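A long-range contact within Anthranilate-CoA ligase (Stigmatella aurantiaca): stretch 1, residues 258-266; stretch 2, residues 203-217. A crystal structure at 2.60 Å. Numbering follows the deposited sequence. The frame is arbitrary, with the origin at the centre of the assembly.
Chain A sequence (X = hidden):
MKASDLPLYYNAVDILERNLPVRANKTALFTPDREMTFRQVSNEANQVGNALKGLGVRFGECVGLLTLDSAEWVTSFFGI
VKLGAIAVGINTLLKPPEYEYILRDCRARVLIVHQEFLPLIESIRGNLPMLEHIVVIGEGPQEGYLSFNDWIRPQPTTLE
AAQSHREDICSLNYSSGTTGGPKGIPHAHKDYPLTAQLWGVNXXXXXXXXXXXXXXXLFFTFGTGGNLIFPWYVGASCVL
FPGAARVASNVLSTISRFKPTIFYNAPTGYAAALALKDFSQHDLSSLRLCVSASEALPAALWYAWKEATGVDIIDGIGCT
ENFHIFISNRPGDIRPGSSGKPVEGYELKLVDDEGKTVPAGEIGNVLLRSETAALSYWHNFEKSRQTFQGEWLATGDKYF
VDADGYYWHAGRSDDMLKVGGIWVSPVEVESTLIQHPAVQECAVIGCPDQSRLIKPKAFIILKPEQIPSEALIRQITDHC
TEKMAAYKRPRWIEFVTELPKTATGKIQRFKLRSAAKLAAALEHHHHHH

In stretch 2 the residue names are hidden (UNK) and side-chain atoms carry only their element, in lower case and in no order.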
ATOM      1  N   PHE A 258       3.771 -12.161 -18.428  1.00 26.75           N
ATOM      2  CA  PHE A 258       4.474 -12.878 -17.367  1.00 22.65           C
ATOM      3  C   PHE A 258       3.606 -13.910 -16.653  1.00 23.69           C
ATOM      4  O   PHE A 258       4.113 -14.729 -15.886  1.00 30.03           O
ATOM      5  CB  PHE A 258       5.077 -11.893 -16.365  1.00 18.86           C
ATOM      6  CG  PHE A 258       6.129 -11.003 -16.958  1.00 22.53           C
ATOM      7  CD1 PHE A 258       7.431 -11.452 -17.105  1.00 28.64           C
ATOM      8  CD2 PHE A 258       5.818  -9.719 -17.373  1.00 22.09           C
ATOM      9  CE1 PHE A 258       8.403 -10.637 -17.651  1.00 30.23           C
ATOM     10  CE2 PHE A 258       6.786  -8.898 -17.920  1.00 22.71           C
ATOM     11  CZ  PHE A 258       8.079  -9.358 -18.061  1.00 23.59           C
ATOM     12  N   LYS A 259       2.303 -13.860 -16.911  1.00 24.05           N
ATOM     13  CA  LYS A 259       1.358 -14.852 -16.394  1.00 25.36           C
ATOM     14  C   LYS A 259       1.423 -15.074 -14.881  1.00 23.76           C
ATOM     15  O   LYS A 259       1.735 -16.177 -14.433  1.00 22.82           O
ATOM     16  CB  LYS A 259       1.553 -16.188 -17.118  1.00 26.22           C
ATOM     17  CG  LYS A 259       1.240 -16.144 -18.604  1.00 32.53           C
ATOM     18  CD  LYS A 259       1.753 -17.387 -19.314  1.00 40.40           C
ATOM     19  CE  LYS A 259       1.254 -17.450 -20.748  1.00 39.22           C
ATOM     20  NZ  LYS A 259       1.520 -16.185 -21.488  1.00 39.47           N
ATOM     21  N   PRO A 260       1.124 -14.033 -14.087  1.00 16.83           N
ATOM     22  CA  PRO A 260       1.093 -14.229 -12.635  1.00 16.29           C
ATOM     23  C   PRO A 260      -0.211 -14.894 -12.210  1.00 18.44           C
ATOM     24  O   PRO A 260      -1.181 -14.871 -12.966  1.00 15.22           O
ATOM     25  CB  PRO A 260       1.153 -12.800 -12.098  1.00 13.05           C
ATOM     26  CG  PRO A 260       0.475 -11.993 -13.143  1.00 18.77           C
ATOM     27  CD  PRO A 260       0.826 -12.638 -14.459  1.00 21.65           C
ATOM     28  N   THR A 261      -0.232 -15.481 -11.018  1.00 18.55           N
ATOM     29  CA  THR A 261      -1.431 -16.146 -10.521  1.00 16.89           C
ATOM     30  C   THR A 261      -2.158 -15.284  -9.494  1.00 16.75           C
ATOM     31  O   THR A 261      -3.343 -15.485  -9.229  1.00 15.38           O
ATOM     32  CB  THR A 261      -1.101 -17.515  -9.899  1.00 14.94           C
ATOM     33  OG1 THR A 261      -0.151 -17.346  -8.841  1.00 14.51           O
ATOM     34  CG2 THR A 261      -0.517 -18.446 -10.952  1.00 17.69           C
ATOM     35  N   ILE A 262      -1.437 -14.326  -8.922  1.00 13.39           N
ATOM     36  CA  ILE A 262      -2.000 -13.419  -7.930  1.00 13.83           C
ATOM     37  C   ILE A 262      -1.797 -11.973  -8.372  1.00 16.55           C
ATOM     38  O   ILE A 262      -0.700 -11.589  -8.779  1.00 15.50           O
ATOM     39  CB  ILE A 262      -1.343 -13.616  -6.549  1.00 15.44           C
ATOM     40  CG1 ILE A 262      -1.318 -15.100  -6.168  1.00 11.63           C
ATOM     41  CG2 ILE A 262      -2.068 -12.799  -5.489  1.00 10.17           C
ATOM     42  CD1 ILE A 262      -2.690 -15.716  -5.999  1.00 10.05           C
ATOM     43  N   PHE A 263      -2.855 -11.172  -8.294  1.00 16.84           N
ATOM     44  CA  PHE A 263      -2.785  -9.779  -8.719  1.00 16.57           C
ATOM     45  C   PHE A 263      -3.240  -8.821  -7.621  1.00 17.82           C
ATOM     46  O   PHE A 263      -4.350  -8.939  -7.103  1.00 19.29           O
ATOM     47  CB  PHE A 263      -3.613  -9.566  -9.989  1.00 17.56           C
ATOM     48  CG  PHE A 263      -3.580  -8.155 -10.506  1.00 17.97           C
ATOM     49  CD1 PHE A 263      -2.378  -7.552 -10.836  1.00 14.55           C
ATOM     50  CD2 PHE A 263      -4.754  -7.437 -10.677  1.00 15.94           C
ATOM     51  CE1 PHE A 263      -2.344  -6.256 -11.316  1.00 17.23           C
ATOM     52  CE2 PHE A 263      -4.726  -6.142 -11.159  1.00 16.44           C
ATOM     53  CZ  PHE A 263      -3.520  -5.551 -11.478  1.00 15.96           C
ATOM     54  N   TYR A 264      -2.374  -7.875  -7.271  1.00 16.70           N
ATOM     55  CA  TYR A 264      -2.695  -6.873  -6.261  1.00 16.59           C
ATOM     56  C   TYR A 264      -2.948  -5.520  -6.917  1.00 19.20           C
ATOM     57  O   TYR A 264      -2.246  -5.135  -7.854  1.00 16.39           O
ATOM     58  CB  TYR A 264      -1.553  -6.724  -5.253  1.00 15.04           C
ATOM     59  CG  TYR A 264      -1.135  -7.994  -4.546  1.00 18.27           C
ATOM     60  CD1 TYR A 264      -0.329  -8.933  -5.178  1.00 15.57           C
ATOM     61  CD2 TYR A 264      -1.518  -8.237  -3.234  1.00 14.80           C
ATOM     62  CE1 TYR A 264       0.062 -10.088  -4.532  1.00 12.22           C
ATOM     63  CE2 TYR A 264      -1.131  -9.391  -2.579  1.00 16.42           C
ATOM     64  CZ  TYR A 264      -0.340 -10.312  -3.232  1.00 15.02           C
ATOM     65  OH  TYR A 264       0.050 -11.461  -2.583  1.00 14.94           O
ATOM     66  N   ASN A 265      -3.943  -4.798  -6.414  1.00 20.72           N
ATOM     67  CA  ASN A 265      -4.255  -3.465  -6.915  1.00 14.54           C
ATOM     68  C   ASN A 265      -5.168  -2.715  -5.950  1.00 11.99           C
ATOM     69  O   ASN A 265      -5.602  -3.265  -4.939  1.00 10.81           O
ATOM     70  CB  ASN A 265      -4.903  -3.549  -8.301  1.00 15.50           C
ATOM     71  CG  ASN A 265      -4.718  -2.278  -9.112  1.00 15.67           C
ATOM     72  OD1 ASN A 265      -4.437  -1.214  -8.562  1.00 21.58           O
ATOM     73  ND2 ASN A 265      -4.878  -2.384 -10.425  1.00 13.90           N
ATOM     74  N   ALA A 266      -5.444  -1.455  -6.266  1.00 17.66           N
ATOM     75  CA  ALA A 266      -6.375  -0.645  -5.494  1.00 14.85           C
ATOM     76  C   ALA A 266      -7.674  -0.523  -6.282  1.00 12.67           C
ATOM     77  O   ALA A 266      -7.666  -0.687  -7.502  1.00 12.98           O
ATOM     78  CB  ALA A 266      -5.777   0.730  -5.225  1.00 12.12           C
ATOM     79  N   UNK A 203      -4.202 -16.769   5.268  1.00 18.26           N
ATOM     80  CA  UNK A 203      -5.414 -16.140   4.750  1.00 17.25           C
ATOM     81  C   UNK A 203      -5.488 -16.166   3.226  1.00 16.06           C
ATOM     82  O   UNK A 203      -6.445 -16.688   2.653  1.00 17.03           O
ATOM     83  c   UNK A 203      -5.553 -14.643   6.762  1.00 13.61           C
ATOM     84  c   UNK A 203      -6.831 -14.064   4.689  1.00 16.22           C
ATOM     85  c   UNK A 203      -5.557 -14.687   5.243  1.00 17.40           C
ATOM     86  N   UNK A 204      -4.481 -15.598   2.574  1.00 18.06           N
ATOM     87  CA  UNK A 204      -4.452 -15.554   1.118  1.00 14.53           C
ATOM     88  C   UNK A 204      -4.213 -16.943   0.539  1.00 19.88           C
ATOM     89  O   UNK A 204      -4.804 -17.314  -0.475  1.00 22.31           O
ATOM     90  c   UNK A 204      -2.146 -13.528  -1.294  1.00 12.84           C
ATOM     91  c   UNK A 204      -3.376 -14.586   0.624  1.00 12.22           C
ATOM     92  c   UNK A 204      -4.618 -13.894  -1.440  1.00 12.93           C
ATOM     93  c   UNK A 204      -3.302 -14.428  -0.896  1.00 14.80           C
ATOM     94  N   UNK A 205      -3.345 -17.709   1.191  1.00 16.39           N
ATOM     95  CA  UNK A 205      -3.053 -19.062   0.759  1.00 13.52           C
ATOM     96  C   UNK A 205      -1.970 -19.126  -0.299  1.00 16.76           C
ATOM     97  O   UNK A 205      -2.034 -19.949  -1.212  1.00 18.18           O
ATOM     98  N   UNK A 206      -0.974 -18.252  -0.180  1.00 19.14           N
ATOM     99  CA  UNK A 206       0.160 -18.254  -1.098  1.00 18.67           C
ATOM    100  C   UNK A 206       0.938 -19.560  -1.020  1.00 22.67           C
ATOM    101  O   UNK A 206       1.193 -20.079   0.066  1.00 22.46           O
ATOM    102  c   UNK A 206       1.097 -17.079  -0.811  1.00 17.93           C
ATOM    103  c   UNK A 206       1.889 -14.748  -1.251  1.00 18.31           C
ATOM    104  c   UNK A 206       0.674 -16.011  -3.033  1.00 17.72           C
ATOM    105  c   UNK A 206       0.802 -15.769  -1.538  1.00 19.63           C
ATOM    106  N   UNK A 207       1.315 -20.083  -2.181  1.00 22.05           N
ATOM    107  CA  UNK A 207       2.080 -21.322  -2.253  1.00 16.13           C
ATOM    108  C   UNK A 207       3.241 -21.199  -3.237  1.00 17.03           C
ATOM    109  O   UNK A 207       3.366 -20.197  -3.940  1.00 17.00           O
ATOM    110  c   UNK A 207       1.166 -22.494  -2.621  1.00 16.00           C
ATOM    111  c   UNK A 207      -3.160 -23.155  -4.955  1.00 25.15           C
ATOM    112  n   UNK A 207      -1.875 -22.817  -4.895  1.00 24.41           N
ATOM    113  c   UNK A 207      -1.035 -22.991  -3.713  1.00 21.94           C
ATOM    114  n   UNK A 207      -3.847 -22.962  -6.072  1.00 23.39           N
ATOM    115  n   UNK A 207      -3.759 -23.682  -3.895  1.00 24.36           N
ATOM    116  c   UNK A 207       0.286 -22.245  -3.834  1.00 21.84           C
ATOM    117  N   UNK A 208       4.086 -22.223  -3.277  1.00 20.34           N
ATOM    118  CA  UNK A 208       5.304 -22.201  -4.084  1.00 26.05           C
ATOM    119  C   UNK A 208       5.026 -22.104  -5.587  1.00 26.34           C
ATOM    120  O   UNK A 208       5.820 -21.535  -6.339  1.00 23.05           O
ATOM    121  c   UNK A 208       7.422 -24.291  -5.784  1.00 35.61           C
ATOM    122  c   UNK A 208       7.497 -23.493  -4.497  1.00 31.43           C
ATOM    123  c   UNK A 208       6.163 -23.433  -3.767  1.00 24.31           C
ATOM    124  o   UNK A 208       6.440 -25.042  -5.962  1.00 37.92           O
ATOM    125  o   UNK A 208       8.345 -24.168  -6.617  1.00 36.05           O
ATOM    126  N   UNK A 209       3.892 -22.646  -6.019  1.00 24.72           N
ATOM    127  CA  UNK A 209       3.534 -22.643  -7.434  1.00 16.06           C
ATOM    128  C   UNK A 209       2.972 -21.298  -7.893  1.00 19.55           C
ATOM    129  O   UNK A 209       2.775 -21.077  -9.087  1.00 23.46           O
ATOM    130  o   UNK A 209       1.357 -23.604  -6.949  1.00 20.34           O
ATOM    131  c   UNK A 209       2.528 -23.757  -7.731  1.00 11.90           C
ATOM    132  N   UNK A 210       2.716 -20.403  -6.944  1.00 16.42           N
ATOM    133  CA  UNK A 210       2.138 -19.098  -7.256  1.00 16.71           C
ATOM    134  C   UNK A 210       3.141 -18.127  -7.869  1.00 20.96           C
ATOM    135  O   UNK A 210       4.354 -18.330  -7.797  1.00 18.20           O
ATOM    136  o   UNK A 210      -0.227 -19.138  -4.537  1.00 17.30           O
ATOM    137  o   UNK A 210      -0.636 -19.214  -6.693  1.00 17.30           O
ATOM    138  c   UNK A 210       0.119 -18.978  -5.726  1.00 18.58           C
ATOM    139  c   UNK A 210       1.518 -18.468  -6.006  1.00 16.57           C
ATOM    140  N   UNK A 211       2.613 -17.070  -8.477  1.00 20.22           N
ATOM    141  CA  UNK A 211       3.422 -15.983  -9.010  1.00 16.00           C
ATOM    142  C   UNK A 211       2.676 -14.670  -8.816  1.00 16.31           C
ATOM    143  O   UNK A 211       1.599 -14.472  -9.376  1.00 15.78           O
ATOM    144  c   UNK A 211       4.438 -15.042 -11.159  1.00 19.60           C
ATOM    145  c   UNK A 211       4.874 -15.414 -12.564  1.00 20.67           C
ATOM    146  n   UNK A 211       5.765 -16.569 -12.556  1.00 28.07           N
ATOM    147  c   UNK A 211       3.725 -16.206 -10.490  1.00 15.00           C
ATOM    148  n   UNK A 211       5.830 -16.758 -14.848  1.00 27.45           N
ATOM    149  n   UNK A 211       7.013 -18.228 -13.543  1.00 22.35           N
ATOM    150  c   UNK A 211       6.203 -17.184 -13.649  1.00 24.37           C
ATOM    151  N   UNK A 212       3.248 -13.778  -8.016  1.00 14.18           N
ATOM    152  CA  UNK A 212       2.572 -12.537  -7.656  1.00 12.83           C
ATOM    153  C   UNK A 212       2.884 -11.387  -8.606  1.00 12.44           C
ATOM    154  O   UNK A 212       3.944 -11.345  -9.230  1.00 11.48           O
ATOM    155  c   UNK A 212       2.464 -13.126  -5.208  1.00  9.57           C
ATOM    156  c   UNK A 212       2.931 -12.094  -6.223  1.00 12.84           C
ATOM    157  o   UNK A 212       4.350 -11.924  -6.116  1.00  8.30           O
ATOM    158  N   UNK A 213       1.940 -10.458  -8.707  1.00 14.85           N
ATOM    159  CA  UNK A 213       2.144  -9.218  -9.444  1.00 16.57           C
ATOM    160  C   UNK A 213       1.290  -8.114  -8.838  1.00 18.20           C
ATOM    161  O   UNK A 213       0.061  -8.178  -8.865  1.00 19.67           O
ATOM    162  c   UNK A 213       1.647  -5.714 -13.116  1.00 22.70           C
ATOM    163  c   UNK A 213       0.660  -7.803 -12.486  1.00 16.28           C
ATOM    164  c   UNK A 213       2.800  -7.194 -11.629  1.00 19.94           C
ATOM    165  c   UNK A 213       0.602  -6.614 -13.194  1.00 20.06           C
ATOM    166  c   UNK A 213       2.747  -6.002 -12.331  1.00 18.35           C
ATOM    167  c   UNK A 213       1.757  -8.103 -11.694  1.00 18.02           C
ATOM    168  c   UNK A 213       1.816  -9.397 -10.928  1.00 17.32           C
ATOM    169  N   UNK A 214       1.951  -7.106  -8.282  1.00 18.00           N
ATOM    170  CA  UNK A 214       1.256  -5.988  -7.663  1.00 15.50           C
ATOM    171  C   UNK A 214       1.505  -4.702  -8.430  1.00 16.80           C
ATOM    172  O   UNK A 214       2.643  -4.387  -8.779  1.00 15.01           O
ATOM    173  c   UNK A 214       1.693  -5.827  -6.220  1.00 13.93           C
ATOM    174  N   UNK A 215       0.436  -3.960  -8.696  1.00 19.18           N
ATOM    175  CA  UNK A 215       0.569  -2.637  -9.281  1.00 20.38           C
ATOM    176  C   UNK A 215       1.141  -1.706  -8.220  1.00 14.65           C
ATOM    177  O   UNK A 215       1.818  -0.727  -8.533  1.00 13.53           O
ATOM    178  c   UNK A 215       0.251  -0.832 -11.654  1.00 17.94           C
ATOM    179  c   UNK A 215      -0.761  -0.788 -10.522  1.00 17.67           C
ATOM    180  c   UNK A 215      -2.144  -0.442 -11.048  1.00 13.30           C
ATOM    181  c   UNK A 215      -0.783  -2.125  -9.779  1.00 14.84           C
ATOM    182  N   UNK A 216       0.867  -2.033  -6.959  1.00 13.52           N
ATOM    183  CA  UNK A 216       1.424  -1.307  -5.826  1.00 12.80           C
ATOM    184  C   UNK A 216       2.943  -1.419  -5.827  1.00 13.54           C
ATOM    185  O   UNK A 216       3.495  -2.499  -6.037  1.00 19.95           O
ATOM    186  c   UNK A 216       0.854  -1.841  -4.522  1.00 10.31           C
ATOM    187  N   UNK A 217       3.613  -0.298  -5.592  1.00 12.72           N
ATOM    188  CA  UNK A 217       5.069  -0.248  -5.650  1.00 16.50           C
ATOM    189  C   UNK A 217       5.719  -0.842  -4.406  1.00 18.21           C
ATOM    190  O   UNK A 217       5.046  -1.129  -3.415  1.00 17.17           O
ATOM    191  n   UNK A 217       5.510   0.960 -10.843  1.00 19.21           N
ATOM    192  c   UNK A 217       5.030   1.825  -7.141  1.00 17.66           C
ATOM    193  c   UNK A 217       5.467   1.028  -8.358  1.00 14.46           C
ATOM    194  c   UNK A 217       5.030   1.703  -9.645  1.00 11.75           C
ATOM    195  c   UNK A 217       5.543   1.189  -5.861  1.00 16.50           C
TER

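Position 203 carries three carbons, one bearing the other two, and lies out of reach of stretch 1; the fork at the first carbon makes it Val203. At 204 four carbons fork at the second, and one terminal carbon lies 3.3 Å from OH of Tyr264: this is Leu204, its CD2 also 4.3 Å from CG2 of Ile262. Position 205 has no side-chain atoms, and its positive phi would jam a CB against the preceding carbonyl, so it is Gly205. Four carbons forked at the second recur at 206, where a terminal carbon comes within 3.8 Å of CG1 of Ile262, giving Leu206.

Position 207 shows three carbons, a nitrogen and a carbon carrying two more nitrogens, without contact to stretch 1: Arg207. Position 208, three carbons with two oxygens on the third, is also remote and is Glu208. One carbon and one oxygen at 209 define Ser209, likewise not in contact.

At 210, two carbons end in two oxygens. One oxygen accepts a hydrogen bond from Thr261 OG1 at 2.9 Å; the other accepts one from the backbone N of Arg207 at 3.0 Å, bracing the type I turn from 207 to 210. The short acidic chain is Asp210. Position 211 has three carbons, a nitrogen and a carbon carrying two more nitrogens; a terminal nitrogen donates to O of Phe258 at 2.9 Å. This is Arg211, and the Phe258 oxygen lies at the edge of its guanidinium, near the plane.

Position 212 has one carbon bearing an oxygen and a carbon; its CB is 3.9 Å from CE1 of Tyr264, at the ring edge. It is Thr212. A carbon followed by a six-carbon ring at 213, without oxygen, is Phe213, whose CD2 lies 3.5 Å from CD1 of Phe263. The single carbon at 214, 3.5 Å from CB of Tyr264, is Ala214. At 215 four carbons fork at the second and one end reaches 3.4 Å from ND2 of Asn265, identifying Leu215. A lone carbon at 216 comes no nearer than 5.5 Å to stretch 1, at CB of Tyr264, and gives Ala216; at 217 four carbons in a row end in a nitrogen, beyond reach of stretch 1: Lys217.

The contact is a parallel strand pairing. Arg211 O accepts from Ile262 N (3.1 Å), Phe213 N donates to Ile262 O (2.9 Å), Tyr264 N to Phe213 O (2.9 Å) and Leu215 N to Tyr264 O (3.0 Å). Thr261 secures the entrance, since its OG1 receives Arg211 N at 2.8 Å while donating to Asp210. Ile262, Tyr264, Thr212 and Ala214 share one face; Phe263 and Phe213 pack obliquely on the other.

Stretch 2 203-217: VLGLRESDRTFALAK
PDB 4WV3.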